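Local coordinates for protein mandelate racemase/muconate lactonizing enzyme (Jannaschia sp., PDB 4J3Z) that probably acts as an isomerase of the enolase superfamily, in the mandelate racemase/muconate lactonizing enzyme family, its substrate not established, at residues 126-138 against 152-166. Residues are numbered along the deposited sequence; the frame is centred on the assembly and turned at random.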
loop_
_atom_site.group_PDB
_atom_site.type_symbol
_atom_site.label_atom_id
_atom_site.label_comp_id
_atom_site.label_asym_id
_atom_site.label_seq_id
_atom_site.Cartn_x
_atom_site.Cartn_y
_atom_site.Cartn_z
ATOM N N ILE D 126 -1.479 -38.845 -11.908
ATOM C CA ILE D 126 -1.942 -37.706 -11.124
ATOM C C ILE D 126 -2.109 -38.090 -9.660
ATOM O O ILE D 126 -2.709 -39.125 -9.344
ATOM C CB ILE D 126 -3.235 -37.123 -11.751
ATOM C CG1 ILE D 126 -2.883 -35.966 -12.687
ATOM C CG2 ILE D 126 -4.244 -36.680 -10.709
ATOM C CD1 ILE D 126 -2.487 -36.406 -14.076
ATOM N N ARG D 127 -1.552 -37.261 -8.777
ATOM C CA ARG D 127 -1.572 -37.523 -7.343
ATOM C C ARG D 127 -2.975 -37.336 -6.813
ATOM O O ARG D 127 -3.675 -36.395 -7.210
ATOM C CB ARG D 127 -0.586 -36.620 -6.602
ATOM C CG ARG D 127 -0.283 -37.063 -5.174
ATOM C CD ARG D 127 0.787 -36.188 -4.548
ATOM N NE ARG D 127 0.680 -36.125 -3.095
ATOM C CZ ARG D 127 1.234 -35.176 -2.347
ATOM N NH1 ARG D 127 1.933 -34.198 -2.919
ATOM N NH2 ARG D 127 1.084 -35.196 -1.026
ATOM N N ALA D 128 -3.390 -38.248 -5.936
ATOM C CA ALA D 128 -4.753 -38.277 -5.409
ATOM C C ALA D 128 -4.779 -38.394 -3.889
ATOM O O ALA D 128 -3.905 -39.028 -3.286
ATOM C CB ALA D 128 -5.521 -39.434 -6.031
ATOM N N TYR D 129 -5.785 -37.784 -3.270
ATOM C CA TYR D 129 -6.050 -38.010 -1.849
ATOM C C TYR D 129 -7.489 -38.446 -1.616
ATOM O O TYR D 129 -8.235 -38.657 -2.566
ATOM C CB TYR D 129 -5.721 -36.770 -1.017
ATOM C CG TYR D 129 -6.668 -35.589 -1.193
ATOM C CD1 TYR D 129 -7.832 -35.477 -0.428
ATOM C CD2 TYR D 129 -6.381 -34.571 -2.102
ATOM C CE1 TYR D 129 -8.682 -34.393 -0.575
ATOM C CE2 TYR D 129 -7.222 -33.485 -2.251
ATOM C CZ TYR D 129 -8.367 -33.397 -1.484
ATOM O OH TYR D 129 -9.209 -32.321 -1.635
ATOM N N THR D 130 -7.865 -38.580 -0.345
ATOM C CA THR D 130 -9.223 -38.949 0.040
ATOM C C THR D 130 -9.579 -38.378 1.428
ATOM O O THR D 130 -8.697 -37.982 2.191
ATOM C CB THR D 130 -9.389 -40.485 0.008
ATOM O OG1 THR D 130 -10.724 -40.852 0.373
ATOM C CG2 THR D 130 -8.393 -41.158 0.943
ATOM N N TYR D 131 -10.874 -38.306 1.736
ATOM C CA TYR D 131 -11.319 -38.120 3.119
ATOM C C TYR D 131 -10.928 -39.363 3.931
ATOM O O TYR D 131 -10.609 -40.400 3.352
ATOM C CB TYR D 131 -12.837 -37.926 3.180
ATOM C CG TYR D 131 -13.303 -36.532 3.538
ATOM C CD1 TYR D 131 -13.245 -36.073 4.855
ATOM C CD2 TYR D 131 -13.839 -35.680 2.560
ATOM C CE1 TYR D 131 -13.680 -34.799 5.188
ATOM C CE2 TYR D 131 -14.288 -34.409 2.885
ATOM C CZ TYR D 131 -14.199 -33.969 4.199
ATOM O OH TYR D 131 -14.636 -32.706 4.529
ATOM N N LEU D 132 -10.947 -39.249 5.260
ATOM C CA LEU D 132 -10.714 -40.396 6.144
ATOM C C LEU D 132 -12.042 -41.004 6.583
ATOM O O LEU D 132 -12.700 -40.511 7.504
ATOM C CB LEU D 132 -9.887 -39.998 7.370
ATOM C CG LEU D 132 -8.378 -39.786 7.230
ATOM C CD1 LEU D 132 -7.794 -39.475 8.592
ATOM C CD2 LEU D 132 -7.693 -41.008 6.631
ATOM N N TYR D 133 -12.424 -42.078 5.908
ATOM C CA TYR D 133 -13.681 -42.757 6.158
ATOM C C TYR D 133 -13.509 -43.892 7.180
ATOM O O TYR D 133 -12.387 -44.361 7.400
ATOM C CB TYR D 133 -14.218 -43.311 4.834
ATOM C CG TYR D 133 -14.433 -42.256 3.761
ATOM C CD1 TYR D 133 -15.360 -41.227 3.943
ATOM C CD2 TYR D 133 -13.711 -42.291 2.565
ATOM C CE1 TYR D 133 -15.562 -40.270 2.968
ATOM C CE2 TYR D 133 -13.906 -41.331 1.579
ATOM C CZ TYR D 133 -14.836 -40.328 1.788
ATOM O OH TYR D 133 -15.044 -39.372 0.827
ATOM N N PRO D 134 -14.618 -44.320 7.823
ATOM C CA PRO D 134 -14.625 -45.463 8.745
ATOM C C PRO D 134 -14.060 -46.756 8.154
ATOM O O PRO D 134 -14.480 -47.211 7.082
ATOM C CB PRO D 134 -16.111 -45.646 9.060
ATOM C CG PRO D 134 -16.678 -44.271 8.940
ATOM C CD PRO D 134 -15.915 -43.609 7.828
ATOM N N GLU D 135 -13.089 -47.321 8.859
ATOM C CA GLU D 135 -12.593 -48.660 8.589
ATOM C C GLU D 135 -13.711 -49.647 9.002
ATOM O O GLU D 135 -14.478 -49.353 9.921
ATOM C CB GLU D 135 -11.311 -48.857 9.401
ATOM C CG GLU D 135 -10.143 -49.547 8.710
ATOM C CD GLU D 135 -9.971 -49.177 7.248
ATOM O OE1 GLU D 135 -10.127 -47.991 6.887
ATOM O OE2 GLU D 135 -9.658 -50.092 6.453
ATOM N N PRO D 136 -13.825 -50.810 8.324
ATOM C CA PRO D 136 -15.018 -51.652 8.556
ATOM C C PRO D 136 -15.291 -52.005 10.025
ATOM O O PRO D 136 -16.441 -52.287 10.389
ATOM C CB PRO D 136 -14.713 -52.910 7.748
ATOM C CG PRO D 136 -13.830 -52.416 6.636
ATOM C CD PRO D 136 -12.938 -51.398 7.299
ATOM N N HIS D 137 -14.247 -51.952 10.851
ATOM C CA HIS D 137 -14.308 -52.355 12.246
ATOM C C HIS D 137 -14.505 -51.169 13.192
ATOM O O HIS D 137 -14.357 -51.300 14.412
ATOM C CB HIS D 137 -13.022 -53.096 12.604
ATOM C CG HIS D 137 -11.834 -52.200 12.757
ATOM N ND1 HIS D 137 -11.219 -51.588 11.683
ATOM C CD2 HIS D 137 -11.153 -51.806 13.856
ATOM C CE1 HIS D 137 -10.210 -50.855 12.117
ATOM N NE2 HIS D 137 -10.149 -50.968 13.432
ATOM N N HIS D 138 -14.827 -50.009 12.624
ATOM C CA HIS D 138 -15.016 -48.794 13.400
ATOM C C HIS D 138 -16.493 -48.539 13.664
ATOM O O HIS D 138 -17.333 -48.756 12.786
ATOM C CB HIS D 138 -14.419 -47.585 12.671
ATOM C CG HIS D 138 -12.929 -47.473 12.778
ATOM N ND1 HIS D 138 -12.138 -47.076 11.722
ATOM C CD2 HIS D 138 -12.086 -47.683 13.817
ATOM C CE1 HIS D 138 -10.874 -47.052 12.103
ATOM N NE2 HIS D 138 -10.814 -47.418 13.369
ATOM N N GLU D 152 -5.896 -45.078 12.556
ATOM C CA GLU D 152 -6.040 -46.407 11.952
ATOM C C GLU D 152 -6.507 -46.323 10.502
ATOM O O GLU D 152 -5.915 -46.954 9.614
ATOM C CB GLU D 152 -7.009 -47.277 12.757
ATOM C CG GLU D 152 -6.520 -47.649 14.155
ATOM C CD GLU D 152 -7.506 -48.526 14.914
ATOM O OE1 GLU D 152 -8.555 -48.892 14.340
ATOM O OE2 GLU D 152 -7.225 -48.873 16.079
ATOM N N SER D 153 -7.563 -45.541 10.267
ATOM C CA SER D 153 -8.080 -45.308 8.915
ATOM C C SER D 153 -7.066 -44.586 8.017
ATOM O O SER D 153 -7.064 -44.787 6.797
ATOM C CB SER D 153 -9.395 -44.520 8.968
ATOM O OG SER D 153 -9.728 -43.948 7.703
ATOM N N ALA D 154 -6.221 -43.742 8.615
ATOM C CA ALA D 154 -5.141 -43.087 7.872
ATOM C C ALA D 154 -4.058 -44.081 7.486
ATOM O O ALA D 154 -3.621 -44.092 6.335
ATOM C CB ALA D 154 -4.555 -41.926 8.659
ATOM N N ALA D 155 -3.632 -44.909 8.446
ATOM C CA ALA D 155 -2.688 -46.008 8.178
ATOM C C ALA D 155 -3.141 -46.907 7.020
ATOM O O ALA D 155 -2.334 -47.260 6.163
ATOM C CB ALA D 155 -2.436 -46.837 9.440
ATOM N N ALA D 156 -4.430 -47.251 6.987
ATOM C CA ALA D 156 -4.997 -48.078 5.912
ATOM C C ALA D 156 -4.844 -47.430 4.532
ATOM O O ALA D 156 -4.539 -48.103 3.548
ATOM C CB ALA D 156 -6.456 -48.405 6.192
ATOM N N ARG D 157 -5.093 -46.145 4.417
ATOM C CA ARG D 157 -4.887 -45.447 3.168
ATOM C C ARG D 157 -3.446 -45.352 2.684
ATOM O O ARG D 157 -3.192 -45.483 1.514
ATOM C CB ARG D 157 -5.444 -44.035 3.185
ATOM C CG ARG D 157 -6.841 -43.886 3.653
ATOM C CD ARG D 157 -7.837 -44.548 2.748
ATOM N NE ARG D 157 -8.049 -45.924 3.073
ATOM C CZ ARG D 157 -8.834 -46.412 4.003
ATOM N NH1 ARG D 157 -8.861 -47.673 4.117
ATOM N NH2 ARG D 157 -9.551 -45.702 4.794
ATOM N N VAL D 158 -2.518 -45.085 3.589
ATOM C CA VAL D 158 -1.102 -45.142 3.225
ATOM C C VAL D 158 -0.708 -46.528 2.704
ATOM O O VAL D 158 0.023 -46.625 1.714
ATOM C CB VAL D 158 -0.202 -44.687 4.396
ATOM C CG1 VAL D 158 1.230 -45.193 4.249
ATOM C CG2 VAL D 158 -0.228 -43.171 4.500
ATOM N N ALA D 159 -1.213 -47.588 3.345
ATOM C CA ALA D 159 -0.981 -48.969 2.885
ATOM C C ALA D 159 -1.610 -49.288 1.521
ATOM O O ALA D 159 -1.195 -50.230 0.845
ATOM C CB ALA D 159 -1.444 -49.981 3.941
ATOM N N GLU D 160 -2.607 -48.510 1.118
ATOM C CA GLU D 160 -3.166 -48.625 -0.237
ATOM C C GLU D 160 -2.424 -47.755 -1.248
ATOM O O GLU D 160 -2.757 -47.770 -2.431
ATOM C CB GLU D 160 -4.643 -48.233 -0.252
ATOM C CG GLU D 160 -5.595 -49.228 0.387
ATOM C CD GLU D 160 -6.911 -48.566 0.739
ATOM O OE1 GLU D 160 -7.051 -47.344 0.463
ATOM O OE2 GLU D 160 -7.798 -49.263 1.287
ATOM N N GLY D 161 -1.453 -46.972 -0.768
ATOM C CA GLY D 161 -0.614 -46.138 -1.624
ATOM C C GLY D 161 -0.840 -44.634 -1.538
ATOM O O GLY D 161 -0.075 -43.854 -2.120
ATOM N N TYR D 162 -1.881 -44.218 -0.824
ATOM C CA TYR D 162 -2.219 -42.802 -0.720
ATOM C C TYR D 162 -1.088 -42.024 -0.060
ATOM O O TYR D 162 -0.462 -42.517 0.890
ATOM C CB TYR D 162 -3.519 -42.602 0.060
ATOM C CG TYR D 162 -4.798 -42.766 -0.750
ATOM C CD1 TYR D 162 -5.177 -41.811 -1.694
ATOM C CD2 TYR D 162 -5.650 -43.862 -0.540
ATOM C CE1 TYR D 162 -6.351 -41.940 -2.416
ATOM C CE2 TYR D 162 -6.827 -44.006 -1.266
ATOM C CZ TYR D 162 -7.176 -43.038 -2.203
ATOM O OH TYR D 162 -8.351 -43.164 -2.935
ATOM N N THR D 163 -0.821 -40.821 -0.577
ATOM C CA THR D 163 0.251 -39.970 -0.044
ATOM C C THR D 163 -0.300 -38.647 0.504
ATOM O O THR D 163 0.446 -37.678 0.663
ATOM C CB THR D 163 1.374 -39.691 -1.081
ATOM O OG1 THR D 163 0.858 -38.901 -2.162
ATOM C CG2 THR D 163 1.970 -40.998 -1.643
ATOM N N ALA D 164 -1.606 -38.617 0.780
ATOM C CA ALA D 164 -2.244 -37.505 1.491
ATOM C C ALA D 164 -3.616 -37.944 1.977
ATOM O O ALA D 164 -4.291 -38.720 1.304
ATOM C CB ALA D 164 -2.352 -36.269 0.606
ATOM N N VAL D 165 -4.012 -37.467 3.152
ATOM C CA VAL D 165 -5.332 -37.805 3.732
ATOM C C VAL D 165 -6.006 -36.575 4.313
ATOM O O VAL D 165 -5.324 -35.681 4.824
ATOM C CB VAL D 165 -5.232 -38.894 4.828
ATOM C CG1 VAL D 165 -4.970 -40.256 4.202
ATOM C CG2 VAL D 165 -4.150 -38.542 5.851
ATOM N N LYS D 166 -7.335 -36.531 4.224
ATOM C CA LYS D 166 -8.117 -35.356 4.627
ATOM C C LYS D 166 -9.106 -35.702 5.720
ATOM O O LYS D 166 -9.705 -36.778 5.717
ATOM C CB LYS D 166 -8.862 -34.764 3.422
ATOM C CG LYS D 166 -9.369 -33.347 3.619
ATOM C CD LYS D 166 -9.956 -32.771 2.339
ATOM C CE LYS D 166 -11.478 -32.843 2.316
ATOM N NZ LYS D 166 -12.123 -31.904 1.346
HETATM O O HOH W 1 -1.315 -39.782 -3.076
HETATM O O HOH W 2 -10.581 -43.652 3.872
#
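K166 runs out between two tyrosines of the neighbouring strand. Its CB lies 3.4 Å from T130 O, the carbonyl that also takes the K166 N-H; CD brushes Y129 CE1 obliquely; then the chain bends at chi3 (100°) and lays CE over one face of the Y131 ring, 3.7 Å from its centroid, a CH-pi contact. NZ, still beside Y131 CE2, forms a salt bridge with E335. The strands 125-131 and 164-167 run parallel, and L132 N returns a weak bond to K166 O.

On the opposite side of the sheet from K166, T130 CG2 sits squarely over the Y162 ring, 3.8 Å from its centroid. L132 CD2 wedges between V165 CB and the A154 backbone of helix 147-159. Near the start of the strand R127 NH2 reaches T163 O from above the carbonyl plane; the same nitrogen is salt-bridged to D205, its stronger partner.

Beyond the strand the loop is tied to the helix. S153 OG donates to Y133 O at 2.7 Å. R157, bent at chi2 and chi3, turns NH1 and NH2 onto one oxygen, E135 OE1 (NH1 at 3.1 Å), while its NE holds E160 OE1. A leucine in place of R157 would probably leave the E135 and E160 carboxylates without their shared cation and the E135 side chain free to turn. Further on, H137 NE2 (2.8 Å) and H138 NE2 donate to E152 OE1 from opposite faces of its carboxylate plane.

This is the first beta-alpha-beta crossover of an enolase-type barrel. Its polar contacts divide accordingly: the E135-R157-E160 network and the histidine pair fasten the loop to the outer helix, while the two tyrosines direct the K166 ammonium to E335, with E235 a longer, weak ion pair.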